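Local structure of dihydrodipicolinate synthase (Agrobacterium tumefaciens, 3B4U) at residues L242-T247 and R279-A284; A214-Q219 and K251-H256; F44-E49 and L137-P142. The protein probably condenses pyruvate with an aldehyde substrate through a Schiff base, as dihydrodipicolinate synthases do in the lysine biosynthesis pathway. One frame throughout, in Å; residues are numbered along the deposited sequence.

Contact 1: residues L242-T247 and R279-A284; sequences LKFPVT and RQIEGA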
loop_
_atom_site.group_PDB
_atom_site.type_symbol
_atom_site.label_atom_id
_atom_site.label_comp_id
_atom_site.label_asym_id
_atom_site.label_seq_id
_atom_site.Cartn_x
_atom_site.Cartn_y
_atom_site.Cartn_z
ATOM N N LEU B 242 -13.153 9.653 18.283
ATOM C CA LEU B 242 -12.705 8.256 18.068
ATOM C C LEU B 242 -13.825 7.348 17.605
ATOM O O LEU B 242 -13.548 6.280 17.064
ATOM C CB LEU B 242 -12.119 7.639 19.343
ATOM C CG LEU B 242 -10.775 8.198 19.772
ATOM C CD1 LEU B 242 -10.466 7.724 21.160
ATOM C CD2 LEU B 242 -9.666 7.798 18.809
ATOM N N LYS B 243 -15.062 7.729 17.897
ATOM C CA LYS B 243 -16.231 7.007 17.504
ATOM C C LYS B 243 -16.351 6.932 15.973
ATOM O O LYS B 243 -17.110 6.106 15.510
ATOM C CB LYS B 243 -17.511 7.680 18.070
ATOM C CG LYS B 243 -17.774 7.509 19.568
ATOM C CD LYS B 243 -19.122 8.127 19.925
ATOM C CE LYS B 243 -19.518 7.870 21.375
ATOM N NZ LYS B 243 -18.508 8.373 22.334
ATOM N N PHE B 244 -15.626 7.778 15.207
ATOM C CA PHE B 244 -15.857 7.976 13.761
ATOM C C PHE B 244 -14.548 7.782 12.982
ATOM O O PHE B 244 -13.467 8.053 13.509
ATOM C CB PHE B 244 -16.449 9.384 13.536
ATOM C CG PHE B 244 -17.562 9.748 14.494
ATOM C CD1 PHE B 244 -18.847 9.240 14.316
ATOM C CD2 PHE B 244 -17.338 10.597 15.561
ATOM C CE1 PHE B 244 -19.867 9.565 15.214
ATOM C CE2 PHE B 244 -18.355 10.921 16.460
ATOM C CZ PHE B 244 -19.617 10.406 16.280
ATOM N N PRO B 245 -14.602 7.315 11.703
ATOM C CA PRO B 245 -13.373 7.280 10.892
ATOM C C PRO B 245 -12.680 8.637 10.848
ATOM O O PRO B 245 -13.329 9.650 10.680
ATOM C CB PRO B 245 -13.875 6.837 9.496
ATOM C CG PRO B 245 -14.970 5.923 9.844
ATOM C CD PRO B 245 -15.711 6.716 10.937
ATOM N N VAL B 246 -11.374 8.638 11.042
ATOM C CA VAL B 246 -10.680 9.885 11.389
ATOM C C VAL B 246 -10.711 10.917 10.264
ATOM O O VAL B 246 -11.075 12.076 10.491
ATOM C CB VAL B 246 -9.204 9.622 11.852
ATOM C CG1 VAL B 246 -8.522 10.898 12.278
ATOM C CG2 VAL B 246 -9.097 8.594 12.961
ATOM N N THR B 247 -10.321 10.522 9.061
ATOM C CA THR B 247 -10.215 11.477 7.990
ATOM C C THR B 247 -11.582 12.015 7.552
ATOM O O THR B 247 -11.767 13.232 7.427
ATOM C CB THR B 247 -9.368 10.894 6.845
ATOM O OG1 THR B 247 -8.038 10.648 7.354
ATOM C CG2 THR B 247 -9.312 11.856 5.654
ATOM N N ARG B 279 -24.040 15.297 12.747
ATOM C CA ARG B 279 -24.588 16.133 13.798
ATOM C C ARG B 279 -23.904 15.833 15.133
ATOM O O ARG B 279 -23.664 16.751 15.934
ATOM C CB ARG B 279 -26.099 15.954 13.881
ATOM C CG ARG B 279 -26.841 16.532 12.658
ATOM C CD ARG B 279 -26.878 18.063 12.603
ATOM N NE ARG B 279 -27.496 18.640 13.806
ATOM C CZ ARG B 279 -27.752 19.939 14.004
ATOM N NH1 ARG B 279 -27.479 20.849 13.072
ATOM N NH2 ARG B 279 -28.308 20.324 15.148
ATOM N N GLN B 280 -23.558 14.586 15.387
ATOM C CA GLN B 280 -22.853 14.241 16.626
ATOM C C GLN B 280 -21.453 14.863 16.646
ATOM O O GLN B 280 -20.998 15.408 17.669
ATOM C CB GLN B 280 -22.775 12.729 16.783
ATOM C CG GLN B 280 -24.121 12.026 16.920
ATOM C CD GLN B 280 -23.984 10.524 17.033
ATOM O OE1 GLN B 280 -23.197 10.026 17.841
ATOM N NE2 GLN B 280 -24.774 9.789 16.242
ATOM N N ILE B 281 -20.772 14.816 15.508
ATOM C CA ILE B 281 -19.427 15.389 15.402
ATOM C C ILE B 281 -19.455 16.903 15.578
ATOM O O ILE B 281 -18.678 17.480 16.340
ATOM C CB ILE B 281 -18.855 15.027 14.047
ATOM C CG1 ILE B 281 -18.501 13.542 14.013
ATOM C CG2 ILE B 281 -17.604 15.857 13.715
ATOM C CD1 ILE B 281 -18.261 13.009 12.589
ATOM N N GLU B 282 -20.407 17.544 14.926
ATOM C CA GLU B 282 -20.551 18.991 15.062
ATOM C C GLU B 282 -20.886 19.367 16.499
ATOM O O GLU B 282 -20.363 20.339 17.016
ATOM C CB GLU B 282 -21.610 19.516 14.089
ATOM C CG GLU B 282 -21.194 19.372 12.613
ATOM C CD GLU B 282 -22.336 19.520 11.643
ATOM O OE1 GLU B 282 -23.474 19.699 12.080
ATOM O OE2 GLU B 282 -22.073 19.442 10.428
ATOM N N GLY B 283 -21.721 18.575 17.147
ATOM C CA GLY B 283 -22.097 18.846 18.530
ATOM C C GLY B 283 -20.913 18.734 19.476
ATOM O O GLY B 283 -20.758 19.557 20.391
ATOM N N ALA B 284 -20.083 17.708 19.274
ATOM C CA ALA B 284 -18.880 17.529 20.084
ATOM C C ALA B 284 -17.936 18.728 19.921
ATOM O O ALA B 284 -17.364 19.233 20.904
ATOM C CB ALA B 284 -18.198 16.288 19.714
#
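The phenyl ring of Phe244 lies flat against Ile281, whose ethyl branch crosses its face. The nearer of the two carbons is Ile281 CG1, 3.7 Å from the ring centroid and 21° off the ring normal. It is a CH-pi contact displaced toward the rim, on the side of CD2 and CE2; Phe244 CD2 is 3.5 Å from Ile281 CG1. Ile281 CD1 continues the branch back over the root of the ring, 3.8 Å from Phe244 CG, so that the two side chains run past one another in opposite directions. Ile281 CG1 stands beside its backbone N (chi1 -72°), and the extended second torsion lays the terminal methyl along the ring. The first torsion of Phe244 likewise puts its CG opposite the carbonyl carbon and sends the ring across to helix 275-289. On the opposite face of the ring sits Lys243 CB, over its centre, which leaves the ring sandwiched between its own neighbour in sequence and the helix.

Gln280 reaches the outer end of the ring. In the conformer described, one of two, its OE1 lies near the ring plane at 3.9 Å from Phe244 CZ, with the amide turned 77° to the ring. Pro245, the N-cap of helix 246-258, follows directly, and Ile281 also touches Ala249, Val252 and Leu253 of that helix. The contact thus joins the linker between helices 232-240 and 246-258 to the last helix of the chain. Its chemistry is almost wholly apolar, which suggests that close fit and dispersion, more than directional bonding, hold the ring against the helix.

Contact 2: residues A214-Q219 and K251-H256; sequences ANFLTQ and KVLVSH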
loop_
_atom_site.group_PDB
_atom_site.type_symbol
_atom_site.label_atom_id
_atom_site.label_comp_id
_atom_site.label_asym_id
_atom_site.label_seq_id
_atom_site.Cartn_x
_atom_site.Cartn_y
_atom_site.Cartn_z
ATOM N N ALA B 214 -5.436 20.826 12.460
ATOM C CA ALA B 214 -5.060 22.137 11.973
ATOM C C ALA B 214 -5.771 22.528 10.672
ATOM O O ALA B 214 -5.701 23.688 10.293
ATOM C CB ALA B 214 -3.532 22.242 11.777
ATOM N N ASN B 215 -6.487 21.611 10.030
ATOM C CA ASN B 215 -7.347 22.001 8.902
ATOM C C ASN B 215 -8.529 22.863 9.350
ATOM O O ASN B 215 -9.091 23.569 8.517
ATOM C CB ASN B 215 -7.920 20.775 8.205
ATOM C CG ASN B 215 -6.922 20.068 7.321
ATOM O OD1 ASN B 215 -6.659 20.524 6.199
ATOM N ND2 ASN B 215 -6.402 18.962 7.791
ATOM N N PHE B 216 -8.903 22.830 10.630
ATOM C CA PHE B 216 -10.088 23.542 11.091
ATOM C C PHE B 216 -9.936 24.243 12.420
ATOM O O PHE B 216 -10.850 24.983 12.770
ATOM C CB PHE B 216 -11.341 22.642 11.044
ATOM C CG PHE B 216 -11.249 21.460 11.943
ATOM C CD1 PHE B 216 -11.647 21.549 13.274
ATOM C CD2 PHE B 216 -10.790 20.249 11.491
ATOM C CE1 PHE B 216 -11.539 20.486 14.124
ATOM C CE2 PHE B 216 -10.678 19.177 12.351
ATOM C CZ PHE B 216 -11.062 19.300 13.679
ATOM N N LEU B 217 -8.831 24.049 13.134
ATOM C CA LEU B 217 -8.519 24.766 14.387
ATOM C C LEU B 217 -7.052 25.188 14.314
ATOM O O LEU B 217 -6.215 24.801 15.142
ATOM C CB LEU B 217 -8.818 23.930 15.630
ATOM C CG LEU B 217 -10.294 23.766 15.990
ATOM C CD1 LEU B 217 -10.442 22.617 17.014
ATOM C CD2 LEU B 217 -10.873 25.064 16.536
ATOM N N THR B 218 -6.702 25.925 13.274
ATOM C CA THR B 218 -5.293 26.206 13.001
ATOM C C THR B 218 -4.586 26.933 14.140
ATOM O O THR B 218 -3.518 26.503 14.576
ATOM C CB THR B 218 -5.128 26.987 11.699
ATOM O OG1 THR B 218 -5.833 26.328 10.635
ATOM C CG2 THR B 218 -3.658 27.078 11.369
ATOM N N GLN B 219 -5.178 28.043 14.599
ATOM C CA GLN B 219 -4.544 28.800 15.669
ATOM C C GLN B 219 -4.375 27.987 16.943
ATOM O O GLN B 219 -3.352 28.080 17.622
ATOM C CB GLN B 219 -5.331 30.079 15.952
ATOM C CG GLN B 219 -4.966 31.207 15.029
ATOM C CD GLN B 219 -3.592 31.752 15.365
ATOM O OE1 GLN B 219 -3.360 32.215 16.495
ATOM N NE2 GLN B 219 -2.684 31.746 14.410
ATOM N N LYS B 251 -12.846 16.060 7.801
ATOM C CA LYS B 251 -13.488 16.778 6.700
ATOM C C LYS B 251 -14.849 17.366 7.078
ATOM O O LYS B 251 -15.178 18.484 6.686
ATOM C CB LYS B 251 -13.565 15.878 5.474
ATOM C CG LYS B 251 -12.194 15.617 4.825
ATOM C CD LYS B 251 -12.301 14.692 3.597
ATOM C CE LYS B 251 -12.044 15.465 2.321
ATOM N NZ LYS B 251 -12.121 14.578 1.139
ATOM N N VAL B 252 -15.615 16.632 7.880
ATOM C CA VAL B 252 -16.885 17.166 8.395
ATOM C C VAL B 252 -16.642 18.483 9.142
ATOM O O VAL B 252 -17.382 19.426 8.991
ATOM C CB VAL B 252 -17.572 16.124 9.334
ATOM C CG1 VAL B 252 -18.666 16.759 10.177
ATOM C CG2 VAL B 252 -18.135 14.938 8.580
ATOM N N LEU B 253 -15.577 18.547 9.931
ATOM C CA LEU B 253 -15.297 19.757 10.694
ATOM C C LEU B 253 -14.697 20.879 9.859
ATOM O O LEU B 253 -14.927 22.043 10.156
ATOM C CB LEU B 253 -14.488 19.427 11.948
ATOM C CG LEU B 253 -15.332 18.647 12.972
ATOM C CD1 LEU B 253 -14.485 18.275 14.180
ATOM C CD2 LEU B 253 -16.552 19.454 13.456
ATOM N N VAL B 254 -13.986 20.565 8.776
ATOM C CA VAL B 254 -13.633 21.606 7.811
ATOM C C VAL B 254 -14.917 22.216 7.247
ATOM O O VAL B 254 -15.057 23.436 7.221
ATOM C CB VAL B 254 -12.727 21.092 6.674
ATOM C CG1 VAL B 254 -12.446 22.230 5.714
ATOM C CG2 VAL B 254 -11.434 20.549 7.281
ATOM N N SER B 255 -15.872 21.383 6.839
ATOM C CA SER B 255 -17.166 21.878 6.345
ATOM C C SER B 255 -17.864 22.717 7.413
ATOM O O SER B 255 -18.393 23.793 7.118
ATOM C CB SER B 255 -18.071 20.723 5.919
ATOM O OG SER B 255 -17.707 20.238 4.644
ATOM N N HIS B 256 -17.894 22.230 8.659
ATOM C CA HIS B 256 -18.618 22.909 9.722
ATOM C C HIS B 256 -18.045 24.270 10.025
ATOM O O HIS B 256 -18.793 25.238 10.218
ATOM C CB HIS B 256 -18.584 22.017 10.948
ATOM C CG HIS B 256 -19.381 22.521 12.110
ATOM N ND1 HIS B 256 -20.726 22.825 12.031
ATOM C CD2 HIS B 256 -19.019 22.690 13.401
ATOM C CE1 HIS B 256 -21.135 23.202 13.229
ATOM N NE2 HIS B 256 -20.127 23.116 14.078
#
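The ring of Phe216 receives Leu253 squarely on one face: Leu253 CB stands 3.6 Å from the ring centroid and just 1° off its normal, a CH-pi contact nearly equidistant from all six ring carbons. Leu253 CD1 then extends toward the outer end of the ring, where it comes within 3.6 Å of Phe216 CZ. Val254 N lies obliquely to the ring, and Val254 CG2 comes to 4.3 Å of Phe216 CD2. A first torsion of 63° places Phe216 CG between the backbone N and the carbonyl carbon, and this turns the ring flat onto the root of the Leu253 side chain; Phe216 CB itself rests 3.7 Å from Leu253 O.

Asn215 takes part through its aliphatic root alone, its CB meeting Val254 CG2 at 3.6 Å. The amide beyond is engaged elsewhere: OD1 bonds to His29 NE2, and ND2 to the carbonyl oxygens of Ala10 and Gly212. A polar group buried here is therefore satisfied on both its oxygen and its nitrogen, which should fix the rotation of the amide while the CB packs on the helix. The bend that carries Asn215 and Phe216 is drawn together by a hydrogen bond from Thr218 OG1 to Ala214 O (2.7 Å), with the hydroxyl tilted 19° out of the carbonyl plane.

The segment 214-219 connects strand 208-211, the eighth of the TIM barrel, to helix 218-225, for which Leu217 is the N-cap. Against it lies helix 246-258, beyond the barrel strands in sequence. Leu237 of helix 232-240 also touches Phe216, and Phe285 of helix 275-289 touches Leu253, so the contact is enclosed where the end of the barrel meets the C-terminal helices.

Contact 3: residues F44-E49 and L137-P142; sequences FGTTGE and LVYNIP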
loop_
_atom_site.group_PDB
_atom_site.type_symbol
_atom_site.label_atom_id
_atom_site.label_comp_id
_atom_site.label_asym_id
_atom_site.label_seq_id
_atom_site.Cartn_x
_atom_site.Cartn_y
_atom_site.Cartn_z
ATOM N N PHE B 44 -1.154 15.249 0.222
ATOM C CA PHE B 44 -1.081 13.826 -0.072
ATOM C C PHE B 44 -0.607 13.030 1.134
ATOM O O PHE B 44 -0.023 11.955 0.966
ATOM C CB PHE B 44 -0.212 13.486 -1.328
ATOM C CG PHE B 44 -0.249 14.523 -2.421
ATOM C CD1 PHE B 44 -1.423 14.915 -3.015
ATOM C CD2 PHE B 44 0.948 15.056 -2.894
ATOM C CE1 PHE B 44 -1.413 15.859 -4.009
ATOM C CE2 PHE B 44 0.924 16.000 -3.930
ATOM C CZ PHE B 44 -0.245 16.382 -4.456
ATOM N N GLY B 45 -0.858 13.508 2.353
ATOM C CA GLY B 45 -0.644 12.678 3.534
ATOM C C GLY B 45 -1.873 11.835 3.812
ATOM O O GLY B 45 -2.813 11.780 3.019
ATOM N N THR B 46 -1.903 11.220 4.986
ATOM C CA THR B 46 -3.008 10.365 5.368
ATOM C C THR B 46 -4.332 11.143 5.370
ATOM O O THR B 46 -5.328 10.694 4.805
ATOM C CB THR B 46 -2.718 9.740 6.727
ATOM O OG1 THR B 46 -1.495 8.986 6.657
ATOM C CG2 THR B 46 -3.842 8.829 7.196
ATOM N N THR B 47 -4.331 12.317 5.997
ATOM C CA THR B 47 -5.520 13.157 6.101
ATOM C C THR B 47 -5.952 13.732 4.767
ATOM O O THR B 47 -7.102 14.084 4.564
ATOM C CB THR B 47 -5.296 14.269 7.157
ATOM O OG1 THR B 47 -4.808 13.667 8.361
ATOM C CG2 THR B 47 -6.585 15.017 7.448
ATOM N N GLY B 48 -5.001 13.829 3.854
ATOM C CA GLY B 48 -5.232 14.194 2.466
ATOM C C GLY B 48 -5.684 13.051 1.606
ATOM O O GLY B 48 -5.793 13.249 0.391
ATOM N N GLU B 49 -5.905 11.864 2.140
ATOM C CA GLU B 49 -6.261 10.727 1.321
ATOM C C GLU B 49 -5.228 10.526 0.217
ATOM O O GLU B 49 -5.523 10.112 -0.899
ATOM C CB GLU B 49 -7.681 10.845 0.749
ATOM C CG GLU B 49 -8.731 10.865 1.828
ATOM C CD GLU B 49 -10.072 11.315 1.313
ATOM O OE1 GLU B 49 -10.739 10.501 0.629
ATOM O OE2 GLU B 49 -10.468 12.465 1.618
ATOM N N LEU B 137 11.378 13.453 5.823
ATOM C CA LEU B 137 10.781 13.173 7.120
ATOM C C LEU B 137 10.211 11.774 7.052
ATOM O O LEU B 137 9.297 11.501 6.263
ATOM C CB LEU B 137 9.638 14.153 7.401
ATOM C CG LEU B 137 10.032 15.626 7.303
ATOM C CD1 LEU B 137 8.771 16.505 7.358
ATOM C CD2 LEU B 137 11.033 16.012 8.379
ATOM N N VAL B 138 10.728 10.819 7.825
ATOM C CA VAL B 138 10.209 9.461 7.763
ATOM C C VAL B 138 8.955 9.360 8.624
ATOM O O VAL B 138 8.865 9.921 9.711
ATOM C CB VAL B 138 11.300 8.422 8.120
ATOM C CG1 VAL B 138 12.398 8.470 7.065
ATOM C CG2 VAL B 138 11.836 8.585 9.516
ATOM N N TYR B 139 7.980 8.618 8.112
ATOM C CA TYR B 139 6.607 8.662 8.665
ATOM C C TYR B 139 6.305 7.398 9.455
ATOM O O TYR B 139 6.195 6.313 8.892
ATOM C CB TYR B 139 5.629 8.835 7.496
ATOM C CG TYR B 139 4.210 9.203 7.821
ATOM C CD1 TYR B 139 3.778 9.626 9.077
ATOM C CD2 TYR B 139 3.262 9.158 6.800
ATOM C CE1 TYR B 139 2.440 10.004 9.285
ATOM C CE2 TYR B 139 1.957 9.568 6.989
ATOM C CZ TYR B 139 1.564 9.994 8.234
ATOM O OH TYR B 139 0.245 10.344 8.415
ATOM N N ASN B 140 6.197 7.564 10.768
ATOM C CA ASN B 140 5.909 6.479 11.684
ATOM C C ASN B 140 4.437 6.507 12.078
ATOM O O ASN B 140 4.030 7.234 12.985
ATOM C CB ASN B 140 6.785 6.609 12.940
ATOM C CG ASN B 140 6.639 5.427 13.861
ATOM O OD1 ASN B 140 6.682 4.300 13.417
ATOM N ND2 ASN B 140 6.503 5.679 15.167
ATOM N N ILE B 141 3.645 5.718 11.382
ATOM C CA ILE B 141 2.196 5.663 11.611
ATOM C C ILE B 141 1.733 4.210 11.591
ATOM O O ILE B 141 0.961 3.765 10.730
ATOM C CB ILE B 141 1.430 6.619 10.674
ATOM C CG1 ILE B 141 -0.050 6.684 11.094
ATOM C CG2 ILE B 141 1.629 6.294 9.188
ATOM C CD1 ILE B 141 -0.824 7.782 10.426
ATOM N N PRO B 142 2.201 3.430 12.566
ATOM C CA PRO B 142 1.951 1.990 12.526
ATOM C C PRO B 142 0.474 1.598 12.593
ATOM O O PRO B 142 0.112 0.532 12.130
ATOM C CB PRO B 142 2.746 1.467 13.731
ATOM C CG PRO B 142 2.968 2.645 14.586
ATOM C CD PRO B 142 3.103 3.798 13.673
HETATM O O HOH W 1 -0.090 12.749 6.924
#
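Hydroxyl-to-hydroxyl bonding dominates the meeting of Thr46 and Tyr139. Thr46 OG1 lies 2.8 Å from Tyr139 OH, near the plane of the tyrosine ring and at its edge, and either group could be the donor. Thr46 has its OG1 beside the backbone N (chi1 -59°), whereas Tyr139 has CG anti to its N (chi1 -167°), which carries the phenol from the strand across to the 44-49 loop. The same Thr46 OG1 also bonds to Tyr109 OH of the second subunit, so this oxygen links two phenols from different chains.

Water adds a second bridge. It accepts from Thr46 N at 3.1 Å and lies 2.8 Å from Tyr139 OH, so the phenol oxygen is tied to both the side chain and the backbone of Thr46. The backbone there is bent into a type I turn from Thr46 to Glu49, closed by Glu49 N to Thr46 O at 3.0 Å.

Packing surrounds these polar groups: Ile141 CG2 lies over the centre of one face of Tyr139, 3.7 Å above its plane, and the methyl CD1 of Ile141 comes to 4.0 Å of Thr46 OG1. Tyr109 of the second subunit also packs on Tyr139 and Ile141.

Thr46 belongs to the Gly-Thr-Thr-Gly-Glu loop after barrel strand 40-43, and Tyr139 projects from strand 136-140 beside Lys169. A threonine joined to two tyrosines, one from a neighbouring subunit, matches the catalytic triad of the dihydrodipicolinate synthase family, in which it is thought to relay protons near the Schiff-base lysine, probably Lys169 here.

Contacts 1 and 2 share helix 246-258, its leading linker in the first and its middle in the second, and meet where Glu282 packs on His256. Both rest on a phenylalanine face, but contact 1 is partly buried at the periphery of the chain, while contact 2 is buried between barrel and C-terminal helices. Contact 3, whose centre is about 5 Å from the centre of the chain, is instead polar, bridged by water and completed by residues of a second subunit. Helix 246-258 reaches it too: Lys251 of contact 2 makes a salt bridge to Glu49, and Thr247 of contact 1 packs on Thr47. The chemistry thus shifts from apolar to hydroxyl-bonded toward the probable active site.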